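Probable Rab-related GTPase (PDB 5XC5) binds GTP and magnesium as a Rab-family small GTPase and may take part in protein transport, probably in vesicle trafficking. Local coordinates at residues 23-28 with 159-164; 44-49 with 54-59. The protein carries 1 engineered substitution. One frame throughout, in Å; residues are numbered along the deposited sequence.

Contact 1: residues 23-28 with 159-164; sequences HQFLFN and NLFGKM
Phe25 and Phe161 have the closest CA atoms across the two segments, 7.7 Å apart, one near the end of helix 18-26 and the other within helix 154-169, and these are the only residues of the two segments that touch. They account for the whole contact: 127 Å² is buried, all of it on these two residues, and no hydrogen bond crosses. Their rings form a face-to-face stack with centroids 3.8 Å apart and planes inclined by only 11°. The stack is somewhat displaced, because the nearest ring carbon on each side lies toward the rim of the other ring rather than over its middle. Phe25 CD1 sits 3.5 Å from Phe161 CG, and Phe25 CE1 approaches Phe161 CB at 3.6 Å. The reverse overlap puts Phe25 CB 3.5 Å from Phe161 CE2, so the two side chains cross while their ring planes stay nearly parallel. With CG of Phe25 anti to its backbone N (chi1 176°), the ring is carried away from that nitrogen and lies against Phe161. In the Ras-type G domain these two helices, the one following the P-loop and the C-terminal one, pack on the same face of the central sheet, and the phenylalanine stack is a buried joint between them. The other face of the Phe25 ring receives the ammonium group of Lys45 in a cation-pi contact, leaving the ring between an aromatic face and a positive charge. Lys45 NZ also hydrogen-bonds to Phe25 O, so the ammonium is held by the backbone of the same residue as well as by its ring. Val157, one turn before Phe161, also touches Phe25.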
ATOM      1  N   HIS A  23      -4.873  -3.651  -8.934  1.00 11.49           N
ATOM      2  CA  HIS A  23      -5.475  -3.897 -10.244  1.00 12.72           C
ATOM      3  C   HIS A  23      -5.419  -2.646 -11.105  1.00 13.77           C
ATOM      4  O   HIS A  23      -5.171  -2.724 -12.313  1.00 15.02           O
ATOM      5  CB  HIS A  23      -6.931  -4.348 -10.089  1.00 14.52           C
ATOM      6  CG  HIS A  23      -7.104  -5.729  -9.524  1.00 18.45           C
ATOM      7  ND1 HIS A  23      -6.153  -6.354  -8.746  1.00 20.75           N
ATOM      8  CD2 HIS A  23      -8.132  -6.605  -9.632  1.00 24.60           C
ATOM      9  CE1 HIS A  23      -6.587  -7.551  -8.393  1.00 20.26           C
ATOM     10  NE2 HIS A  23      -7.785  -7.730  -8.924  1.00 24.74           N
ATOM     11  N   GLN A  24      -5.643  -1.478 -10.499  1.00 12.28           N
ATOM     12  CA  GLN A  24      -5.566  -0.235 -11.253  1.00 13.26           C
ATOM     13  C   GLN A  24      -4.150   0.005 -11.764  1.00 13.49           C
ATOM     14  O   GLN A  24      -3.955   0.399 -12.917  1.00 14.71           O
ATOM     15  CB  GLN A  24      -6.040   0.915 -10.366  1.00 13.06           C
ATOM     16  CG  GLN A  24      -6.106   2.273 -11.054  1.00 14.63           C
ATOM     17  CD  GLN A  24      -7.207   2.347 -12.097  1.00 16.77           C
ATOM     18  OE1 GLN A  24      -6.956   2.176 -13.282  1.00 16.39           O
ATOM     19  NE2 GLN A  24      -8.437   2.606 -11.653  1.00 18.80           N
ATOM     20  N   PHE A  25      -3.142  -0.248 -10.924  1.00 11.84           N
ATOM     21  CA  PHE A  25      -1.755  -0.109 -11.356  1.00 12.46           C
ATOM     22  C   PHE A  25      -1.436  -1.050 -12.513  1.00 15.23           C
ATOM     23  O   PHE A  25      -0.698  -0.688 -13.437  1.00 14.06           O
ATOM     24  CB  PHE A  25      -0.812  -0.362 -10.175  1.00 12.92           C
ATOM     25  CG  PHE A  25       0.650  -0.333 -10.539  1.00 13.79           C
ATOM     26  CD1 PHE A  25       1.252   0.838 -10.973  1.00 14.47           C
ATOM     27  CD2 PHE A  25       1.418  -1.479 -10.432  1.00 15.54           C
ATOM     28  CE1 PHE A  25       2.606   0.864 -11.305  1.00 14.68           C
ATOM     29  CE2 PHE A  25       2.761  -1.466 -10.757  1.00 15.73           C
ATOM     30  CZ  PHE A  25       3.355  -0.289 -11.195  1.00 15.49           C
ATOM     31  N   LEU A  26      -1.981  -2.268 -12.478  1.00 15.34           N
ATOM     32  CA  LEU A  26      -1.706  -3.245 -13.527  1.00 17.93           C
ATOM     33  C   LEU A  26      -2.528  -3.011 -14.792  1.00 15.60           C
ATOM     34  O   LEU A  26      -2.034  -3.277 -15.895  1.00 24.81           O
ATOM     35  CB  LEU A  26      -1.970  -4.655 -13.002  1.00 16.49           C
ATOM     36  CG  LEU A  26      -1.164  -5.100 -11.793  1.00 15.73           C
ATOM     37  CD1 LEU A  26      -1.766  -6.385 -11.237  1.00 19.86           C
ATOM     38  CD2 LEU A  26       0.287  -5.304 -12.153  1.00 21.23           C
ATOM     39  N   PHE A  27      -3.771  -2.534 -14.677  1.00 17.70           N
ATOM     40  CA  PHE A  27      -4.679  -2.505 -15.819  1.00 21.78           C
ATOM     41  C   PHE A  27      -5.292  -1.125 -16.012  1.00 23.90           C
ATOM     42  O   PHE A  27      -5.611  -0.425 -15.048  1.00 25.07           O
ATOM     43  CB  PHE A  27      -5.795  -3.544 -15.659  1.00 24.07           C
ATOM     44  CG  PHE A  27      -5.313  -4.869 -15.137  1.00 23.40           C
ATOM     45  CD1 PHE A  27      -4.326  -5.575 -15.802  1.00 24.07           C
ATOM     46  CD2 PHE A  27      -5.829  -5.395 -13.960  1.00 23.95           C
ATOM     47  CE1 PHE A  27      -3.870  -6.786 -15.315  1.00 25.15           C
ATOM     48  CE2 PHE A  27      -5.375  -6.611 -13.470  1.00 22.76           C
ATOM     49  CZ  PHE A  27      -4.398  -7.304 -14.146  1.00 25.33           C
ATOM     50  N   ASN A  28      -5.495  -0.749 -17.267  1.00 27.15           N
ATOM     51  CA  ASN A  28      -5.936   0.599 -17.602  1.00 24.94           C
ATOM     52  C   ASN A  28      -7.392   0.562 -18.054  1.00 28.31           C
ATOM     53  O   ASN A  28      -7.728   0.772 -19.223  1.00 34.24           O
ATOM     54  CB  ASN A  28      -4.995   1.193 -18.632  1.00 26.85           C
ATOM     55  CG  ASN A  28      -3.556   1.218 -18.139  1.00 28.74           C
ATOM     56  OD1 ASN A  28      -3.280   1.675 -17.027  1.00 30.44           O
ATOM     57  ND2 ASN A  28      -2.635   0.701 -18.951  1.00 30.23           N
ATOM     58  N   ASN A 159       0.717   7.916  -9.247  1.00 10.46           N
ATOM     59  CA  ASN A 159       1.533   8.753  -8.379  1.00 11.16           C
ATOM     60  C   ASN A 159       2.094   7.954  -7.207  1.00 10.93           C
ATOM     61  O   ASN A 159       3.286   8.052  -6.893  1.00 10.69           O
ATOM     62  CB  ASN A 159       0.701   9.931  -7.876  1.00 10.00           C
ATOM     63  CG  ASN A 159       1.503  10.889  -7.024  1.00 10.91           C
ATOM     64  OD1 ASN A 159       2.448  11.521  -7.504  1.00 12.36           O
ATOM     65  ND2 ASN A 159       1.141  11.002  -5.752  1.00  9.83           N
ATOM     66  N   LEU A 160       1.251   7.163  -6.539  1.00  8.73           N
ATOM     67  CA  LEU A 160       1.735   6.455  -5.356  1.00  9.67           C
ATOM     68  C   LEU A 160       2.750   5.381  -5.730  1.00 10.10           C
ATOM     69  O   LEU A 160       3.757   5.204  -5.033  1.00 10.32           O
ATOM     70  CB  LEU A 160       0.581   5.925  -4.492  1.00  9.18           C
ATOM     71  CG  LEU A 160      -0.196   4.686  -4.954  1.00  9.21           C
ATOM     72  CD1 LEU A 160       0.460   3.381  -4.478  1.00 10.00           C
ATOM     73  CD2 LEU A 160      -1.647   4.712  -4.504  1.00 10.16           C
ATOM     74  N   PHE A 161       2.530   4.671  -6.844  1.00 10.11           N
ATOM     75  CA  PHE A 161       3.566   3.743  -7.284  1.00 10.18           C
ATOM     76  C   PHE A 161       4.809   4.471  -7.762  1.00 11.13           C
ATOM     77  O   PHE A 161       5.922   3.958  -7.591  1.00 11.40           O
ATOM     78  CB  PHE A 161       3.054   2.762  -8.336  1.00 11.51           C
ATOM     79  CG  PHE A 161       2.406   1.569  -7.741  1.00 10.39           C
ATOM     80  CD1 PHE A 161       3.163   0.480  -7.353  1.00 12.03           C
ATOM     81  CD2 PHE A 161       1.039   1.547  -7.528  1.00  9.56           C
ATOM     82  CE1 PHE A 161       2.569  -0.621  -6.786  1.00 12.61           C
ATOM     83  CE2 PHE A 161       0.434   0.446  -6.960  1.00 11.61           C
ATOM     84  CZ  PHE A 161       1.205  -0.641  -6.576  1.00 11.19           C
ATOM     85  N   GLY A 162       4.657   5.670  -8.326  1.00 10.67           N
ATOM     86  CA  GLY A 162       5.830   6.427  -8.727  1.00 12.53           C
ATOM     87  C   GLY A 162       6.733   6.769  -7.558  1.00 10.95           C
ATOM     88  O   GLY A 162       7.959   6.708  -7.670  1.00 12.39           O
ATOM     89  N   LYS A 163       6.140   7.151  -6.423  1.00 10.55           N
ATOM     90  CA  LYS A 163       6.931   7.406  -5.223  1.00 11.24           C
ATOM     91  C   LYS A 163       7.691   6.153  -4.807  1.00 11.67           C
ATOM     92  O   LYS A 163       8.879   6.215  -4.472  1.00 11.87           O
ATOM     93  CB  LYS A 163       6.013   7.844  -4.081  1.00 11.09           C
ATOM     94  CG  LYS A 163       5.331   9.182  -4.303  1.00 11.53           C
ATOM     95  CD  LYS A 163       4.275   9.472  -3.223  1.00 12.70           C
ATOM     96  CE  LYS A 163       4.870   9.759  -1.835  1.00 10.89           C
ATOM     97  NZ  LYS A 163       5.700  11.003  -1.824  1.00 13.03           N
ATOM     98  N   MET A 164       7.019   5.006  -4.835  1.00 10.53           N
ATOM     99  CA  MET A 164       7.657   3.749  -4.472  1.00 11.26           C
ATOM    100  C   MET A 164       8.776   3.393  -5.444  1.00 13.26           C
ATOM    101  O   MET A 164       9.850   2.947  -5.027  1.00 12.57           O
ATOM    102  CB  MET A 164       6.597   2.646  -4.432  1.00 12.55           C
ATOM    103  CG  MET A 164       7.123   1.243  -4.121  1.00 10.92           C
ATOM    104  SD  MET A 164       7.863   1.095  -2.462  1.00 26.81           S
ATOM    105  CE  MET A 164       6.459   1.464  -1.370  1.00 11.57           C
TER

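Contact 2: residues 44-49 with 54-59; sequences SKQVIA and TLKLNI
Lys45 and Val47 pair with Leu57 and Leu55 along two antiparallel strands whose directions differ by 154°. Both are hydrogen-bonded pairs, each with two backbone bonds: Leu57 N gives to Lys45 O at 2.9 Å with an angle of 166° at the hydrogen, and Lys45 N returns a longer bond to Leu57 O at 3.1 Å. Val47 and Leu55 exchange the equivalent two bonds. Ser44 with Asn58, Gln46 with Lys56 and Ile48 with Thr54 are non-hydrogen-bonded pairs; there a CA-H...O contact bridges Gln46 CA and Leu55 O at 3.3 Å.

The polar side chains gather on the face bearing Ser44, Lys56 and Asn58. The Lys56 chain, extended until it bends at its last torsion (chi4 -72°), brings NZ to two acceptors: Ser44 OG across the strands at 3.0 Å and Asn58 OD1 on its own strand at 2.9 Å, met on a lone pair. Together they probably fix the ammonium's position.

Val47, Leu55 and Leu57 form the other face, where Lys45 also starts but leads away to Phe25. Val47 CG2 lies 4.3 Å from Leu57 CG; just past the strand end, Ala49 CB presses on Leu55 CD1 at 3.4 Å, unusually tight.

The hairpin's first strand begins within the probable effector region, as placed by similarity, and runs on beyond it. Strand 41-48 is outermost in the sheet, whereas 54-61 continues it to strand 6-12. From helix 154-169, Ile165 touches Val47, Ala49 and Leu57, and Met168 touches Leu55; Phe25 of helix 18-26 meets Val47, Leu57 and Ile59.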
ATOM      1  N   SER A  44       3.732  -9.022 -11.404  1.00 16.21           N
ATOM      2  CA  SER A  44       4.966  -8.305 -11.675  1.00 17.31           C
ATOM      3  C   SER A  44       4.733  -7.254 -12.752  1.00 15.26           C
ATOM      4  O   SER A  44       3.924  -7.452 -13.660  1.00 18.95           O
ATOM      5  CB  SER A  44       6.067  -9.261 -12.136  1.00 20.45           C
ATOM      6  OG  SER A  44       7.321  -8.622 -12.077  1.00 24.35           O
ATOM      7  N   LYS A  45       5.439  -6.128 -12.638  1.00 14.16           N
ATOM      8  CA  LYS A  45       5.406  -5.115 -13.687  1.00 13.91           C
ATOM      9  C   LYS A  45       6.759  -4.435 -13.780  1.00 13.43           C
ATOM     10  O   LYS A  45       7.344  -4.043 -12.764  1.00 14.14           O
ATOM     11  CB  LYS A  45       4.317  -4.066 -13.421  1.00 14.07           C
ATOM     12  CG  LYS A  45       4.033  -3.174 -14.630  1.00 17.43           C
ATOM     13  CD  LYS A  45       2.857  -2.240 -14.398  1.00 17.87           C
ATOM     14  CE  LYS A  45       2.470  -1.561 -15.704  1.00 17.36           C
ATOM     15  NZ  LYS A  45       1.259  -0.710 -15.592  1.00 21.59           N
ATOM     16  N   GLN A  46       7.252  -4.282 -15.003  1.00 15.13           N
ATOM     17  CA  GLN A  46       8.512  -3.601 -15.250  1.00 14.30           C
ATOM     18  C   GLN A  46       8.238  -2.165 -15.657  1.00 12.19           C
ATOM     19  O   GLN A  46       7.397  -1.906 -16.525  1.00 13.31           O
ATOM     20  CB  GLN A  46       9.317  -4.314 -16.333  1.00 14.87           C
ATOM     21  CG  GLN A  46      10.038  -5.532 -15.803  1.00 17.86           C
ATOM     22  CD  GLN A  46      10.886  -6.213 -16.845  1.00 20.75           C
ATOM     23  OE1 GLN A  46      12.114  -6.152 -16.800  1.00 24.66           O
ATOM     24  NE2 GLN A  46      10.234  -6.887 -17.781  1.00 22.55           N
ATOM     25  N   VAL A  47       8.949  -1.239 -15.018  1.00 12.18           N
ATOM     26  CA  VAL A  47       8.679   0.185 -15.144  1.00 12.54           C
ATOM     27  C   VAL A  47       9.993   0.914 -15.379  1.00 15.27           C
ATOM     28  O   VAL A  47      11.069   0.446 -15.006  1.00 16.80           O
ATOM     29  CB  VAL A  47       7.975   0.737 -13.884  1.00 14.47           C
ATOM     30  CG1 VAL A  47       6.599   0.121 -13.743  1.00 15.00           C
ATOM     31  CG2 VAL A  47       8.806   0.449 -12.635  1.00 16.54           C
ATOM     32  N   ILE A  48       9.900   2.082 -15.999  1.00 16.47           N
ATOM     33  CA  ILE A  48      11.063   2.938 -16.197  1.00 16.77           C
ATOM     34  C   ILE A  48      11.111   3.950 -15.064  1.00 16.44           C
ATOM     35  O   ILE A  48      10.188   4.753 -14.907  1.00 19.99           O
ATOM     36  CB  ILE A  48      11.000   3.651 -17.552  1.00 19.83           C
ATOM     37  CG1 ILE A  48      10.887   2.635 -18.691  1.00 21.29           C
ATOM     38  CG2 ILE A  48      12.222   4.568 -17.713  1.00 19.83           C
ATOM     39  CD1 ILE A  48      10.648   3.275 -20.045  1.00 19.16           C
ATOM     40  N   ALA A  49      12.193   3.935 -14.292  1.00 16.70           N
ATOM     41  CA  ALA A  49      12.340   4.898 -13.214  1.00 18.18           C
ATOM     42  C   ALA A  49      12.939   6.200 -13.741  1.00 22.43           C
ATOM     43  O   ALA A  49      13.432   6.282 -14.869  1.00 23.76           O
ATOM     44  CB  ALA A  49      13.210   4.328 -12.095  1.00 19.76           C
ATOM     45  N   THR A  54      15.360   0.397 -15.710  1.00 19.08           N
ATOM     46  CA  THR A  54      14.153  -0.406 -15.676  1.00 17.39           C
ATOM     47  C   THR A  54      14.166  -1.222 -14.393  1.00 20.08           C
ATOM     48  O   THR A  54      15.166  -1.875 -14.072  1.00 21.98           O
ATOM     49  CB  THR A  54      14.084  -1.316 -16.903  1.00 20.23           C
ATOM     50  OG1 THR A  54      13.880  -0.515 -18.072  1.00 24.91           O
ATOM     51  CG2 THR A  54      12.938  -2.313 -16.789  1.00 21.13           C
ATOM     52  N   LEU A  55      13.066  -1.154 -13.649  1.00 17.13           N
ATOM     53  CA  LEU A  55      12.905  -1.870 -12.391  1.00 15.48           C
ATOM     54  C   LEU A  55      11.742  -2.835 -12.530  1.00 17.35           C
ATOM     55  O   LEU A  55      10.675  -2.466 -13.033  1.00 17.75           O
ATOM     56  CB  LEU A  55      12.633  -0.917 -11.216  1.00 19.09           C
ATOM     57  CG  LEU A  55      13.721   0.026 -10.713  1.00 23.96           C
ATOM     58  CD1 LEU A  55      14.095   1.054 -11.744  1.00 23.77           C
ATOM     59  CD2 LEU A  55      13.266   0.706  -9.434  1.00 21.92           C
ATOM     60  N   LYS A  56      11.955  -4.066 -12.091  1.00 17.21           N
ATOM     61  CA  LYS A  56      10.893  -5.053 -12.013  1.00 17.69           C
ATOM     62  C   LYS A  56      10.302  -4.999 -10.610  1.00 18.81           C
ATOM     63  O   LYS A  56      10.998  -5.273  -9.624  1.00 19.36           O
ATOM     64  CB  LYS A  56      11.454  -6.442 -12.296  1.00 19.12           C
ATOM     65  CG  LYS A  56      10.421  -7.515 -12.584  1.00 21.78           C
ATOM     66  CD  LYS A  56      11.129  -8.751 -13.103  1.00 23.36           C
ATOM     67  CE  LYS A  56      10.191  -9.894 -13.390  1.00 23.28           C
ATOM     68  NZ  LYS A  56       9.648 -10.543 -12.157  1.00 28.25           N
ATOM     69  N   LEU A  57       9.028  -4.631 -10.523  1.00 15.59           N
ATOM     70  CA  LEU A  57       8.298  -4.665  -9.264  1.00 15.40           C
ATOM     71  C   LEU A  57       7.681  -6.048  -9.116  1.00 12.67           C
ATOM     72  O   LEU A  57       6.916  -6.485  -9.979  1.00 14.13           O
ATOM     73  CB  LEU A  57       7.208  -3.593  -9.250  1.00 14.97           C
ATOM     74  CG  LEU A  57       7.686  -2.153  -9.463  1.00 17.36           C
ATOM     75  CD1 LEU A  57       6.523  -1.193  -9.431  1.00 19.35           C
ATOM     76  CD2 LEU A  57       8.715  -1.767  -8.422  1.00 18.19           C
ATOM     77  N   ASN A  58       8.010  -6.730  -8.018  1.00 12.65           N
ATOM     78  CA  ASN A  58       7.444  -8.032  -7.672  1.00 14.03           C
ATOM     79  C   ASN A  58       6.474  -7.768  -6.520  1.00 12.27           C
ATOM     80  O   ASN A  58       6.900  -7.539  -5.382  1.00 11.77           O
ATOM     81  CB  ASN A  58       8.561  -8.996  -7.273  1.00 14.92           C
ATOM     82  CG  ASN A  58       9.453  -9.368  -8.445  1.00 16.68           C
ATOM     83  OD1 ASN A  58       8.996  -9.418  -9.589  1.00 18.10           O
ATOM     84  ND2 ASN A  58      10.719  -9.648  -8.162  1.00 19.49           N
ATOM     85  N   ILE A  59       5.177  -7.781  -6.822  1.00 11.84           N
ATOM     86  CA  ILE A  59       4.143  -7.227  -5.951  1.00 12.53           C
ATOM     87  C   ILE A  59       3.314  -8.359  -5.362  1.00 10.93           C
ATOM     88  O   ILE A  59       2.796  -9.202  -6.097  1.00 11.20           O
ATOM     89  CB  ILE A  59       3.237  -6.269  -6.739  1.00 12.72           C
ATOM     90  CG1 ILE A  59       4.071  -5.138  -7.339  1.00 13.28           C
ATOM     91  CG2 ILE A  59       2.124  -5.742  -5.848  1.00 12.51           C
ATOM     92  CD1 ILE A  59       3.333  -4.318  -8.385  1.00 15.90           C
TER

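Overall arrangement
Contact 1 and contact 2 meet directly, their centres 11 Å apart on the same side of the chain's centre. Leu57 and Ile59 of the hairpin pack on Phe25: Phe25 CZ lies 3.7 Å from Leu57 CD1, and Ile59 CD1 reaches Phe25 CE2 at 3.8 Å and also comes 4.1 Å from Phe161 CE1. A polar tie joins them as well, a probable hydrogen bond of 2.9 Å between Lys45 NZ and Phe25 O near the end of helix 18-26. The side chain of Phe161 stays about 12 Å from GTP and from the magnesium ion, although helix 18-26 itself carries Lys18 and the metal ligand Ser19. In contact 2, the Asn58 side chain is about 11 Å from that of Asp61, a probable GTP-binding residue by similarity.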